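Local coordinates for protein ionotropic glutamate receptor bacterial homologue (Nostoc punctiforme, PDB 2PYY) that binds L-glutamate as the ligand-binding core of a bacterial ionotropic glutamate receptor homologue, and so probably gates its channel, at residues B[26-29]-B[30-34]. Sequence-based numbering, arbitrary orientation.
Sequences FSID and LWRSI
The guanidinium of R32 takes D29 near its plane at one edge, and a water lies in that plane, also on NH1, while CG2 of I28 approaches NH2 obliquely. In the salt bridge D29 OD1 stands 2.8 Å from R32 NH1, but the fit is not flat: carboxylate and guanidinium are turned 43° apart, and the nitrogen meets OD1 from above the carboxylate plane. R32 reaches back one helical turn because its chain, extended at first, bends at chi3 (-66°), which lays it alongside D29. The water accepts from R32 NH1 and donates to D29 O at 3.1 Å, tying the arginine to the backbone as well. D29 O also receives S33 N, and S33 OG lies 3.0 Å from the same oxygen. The other carboxylate oxygen, OD2, is held by K219 and W220 of helix 212-220, so D29 links two helices; an alanine here would probably leave R32 NH1 and K219 without their anionic mate and the arginine end freer to swing. On another flank, L30 CD2 comes obliquely to the F26 ring, 4.1 Å from CE2, the two side chains running side by side; F86 meets that ring edge-to-face, and L216 touches both residues. Successive backbone bonds, such as W31 N to S27 O at 2.8 Å, run i to i+4. This is the opening of helix 26-38, a regular alpha-helix with an i to i+3 Asp-Arg salt bridge, packed between the parallel sheet and the C-terminal helices of a periplasmic-binding-protein-like fold.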
loop_
_atom_site.group_PDB
_atom_site.type_symbol
_atom_site.label_atom_id
_atom_site.label_comp_id
_atom_site.label_asym_id
_atom_site.label_seq_id
_atom_site.Cartn_x
_atom_site.Cartn_y
_atom_site.Cartn_z
ATOM N N PHE B 26 13.593 1.416 16.978
ATOM C CA PHE B 26 14.155 0.477 16.027
ATOM C C PHE B 26 14.648 1.128 14.732
ATOM O O PHE B 26 15.769 0.885 14.302
ATOM C CB PHE B 26 13.136 -0.609 15.695
ATOM C CG PHE B 26 13.599 -1.558 14.636
ATOM C CD1 PHE B 26 14.462 -2.607 14.947
ATOM C CD2 PHE B 26 13.151 -1.413 13.326
ATOM C CE1 PHE B 26 14.866 -3.506 13.956
ATOM C CE2 PHE B 26 13.541 -2.298 12.332
ATOM C CZ PHE B 26 14.402 -3.352 12.646
ATOM N N SER B 27 13.818 1.950 14.098
ATOM C CA SER B 27 14.260 2.573 12.856
ATOM C C SER B 27 15.401 3.552 13.067
ATOM O O SER B 27 16.291 3.655 12.218
ATOM C CB SER B 27 13.109 3.281 12.150
ATOM O OG SER B 27 12.044 2.369 11.925
ATOM N N ILE B 28 15.364 4.287 14.175
ATOM C CA ILE B 28 16.446 5.215 14.488
ATOM C C ILE B 28 17.770 4.422 14.573
ATOM O O ILE B 28 18.783 4.816 13.989
ATOM C CB ILE B 28 16.174 5.970 15.844
ATOM C CG1 ILE B 28 14.932 6.857 15.700
ATOM C CG2 ILE B 28 17.352 6.892 16.201
ATOM C CD1 ILE B 28 15.033 7.871 14.561
ATOM N N ASP B 29 17.768 3.298 15.290
ATOM C CA ASP B 29 18.993 2.482 15.409
ATOM C C ASP B 29 19.410 1.839 14.090
ATOM O O ASP B 29 20.596 1.768 13.760
ATOM C CB ASP B 29 18.826 1.368 16.453
ATOM C CG ASP B 29 18.683 1.909 17.863
ATOM O OD1 ASP B 29 19.052 3.081 18.088
ATOM O OD2 ASP B 29 18.219 1.161 18.742
ATOM N N LEU B 30 18.430 1.356 13.334
ATOM C CA LEU B 30 18.739 0.730 12.053
ATOM C C LEU B 30 19.350 1.750 11.088
ATOM O O LEU B 30 20.368 1.477 10.454
ATOM C CB LEU B 30 17.483 0.110 11.431
ATOM C CG LEU B 30 17.709 -0.645 10.122
ATOM C CD1 LEU B 30 18.629 -1.818 10.380
ATOM C CD2 LEU B 30 16.379 -1.122 9.562
ATOM N N TRP B 31 18.740 2.922 10.962
ATOM C CA TRP B 31 19.300 3.914 10.057
ATOM C C TRP B 31 20.723 4.330 10.479
ATOM O O TRP B 31 21.611 4.460 9.643
ATOM C CB TRP B 31 18.402 5.148 9.981
ATOM C CG TRP B 31 19.055 6.241 9.214
ATOM C CD1 TRP B 31 19.542 7.416 9.712
ATOM C CD2 TRP B 31 19.415 6.209 7.829
ATOM N NE1 TRP B 31 20.188 8.115 8.725
ATOM C CE2 TRP B 31 20.117 7.401 7.559
ATOM C CE3 TRP B 31 19.203 5.295 6.786
ATOM C CZ2 TRP B 31 20.629 7.695 6.297
ATOM C CZ3 TRP B 31 19.715 5.593 5.523
ATOM C CH2 TRP B 31 20.412 6.789 5.293
ATOM N N ARG B 32 20.931 4.544 11.773
ATOM C CA ARG B 32 22.248 4.935 12.269
ATOM C C ARG B 32 23.310 3.915 11.857
ATOM O O ARG B 32 24.397 4.292 11.442
ATOM C CB ARG B 32 22.222 5.064 13.791
ATOM C CG ARG B 32 23.553 5.465 14.418
ATOM C CD ARG B 32 23.556 5.238 15.926
ATOM N NE ARG B 32 22.600 6.110 16.625
ATOM C CZ ARG B 32 21.625 5.665 17.412
ATOM N NH1 ARG B 32 21.474 4.358 17.596
ATOM N NH2 ARG B 32 20.817 6.524 18.022
ATOM N N SER B 33 22.991 2.623 11.953
ATOM C CA SER B 33 23.944 1.573 11.579
ATOM C C SER B 33 24.235 1.579 10.089
ATOM O O SER B 33 25.379 1.435 9.656
ATOM C CB SER B 33 23.416 0.187 11.959
ATOM O OG SER B 33 23.082 0.123 13.328
ATOM N N ILE B 34 23.172 1.721 9.309
ATOM C CA ILE B 34 23.281 1.750 7.861
ATOM C C ILE B 34 24.151 2.932 7.452
ATOM O O ILE B 34 25.031 2.803 6.610
ATOM C CB ILE B 34 21.890 1.900 7.219
ATOM C CG1 ILE B 34 21.030 0.676 7.544
ATOM C CG2 ILE B 34 22.025 2.103 5.731
ATOM C CD1 ILE B 34 19.599 0.785 7.043
HETATM O O HOH W 1 22.315 1.969 16.350
#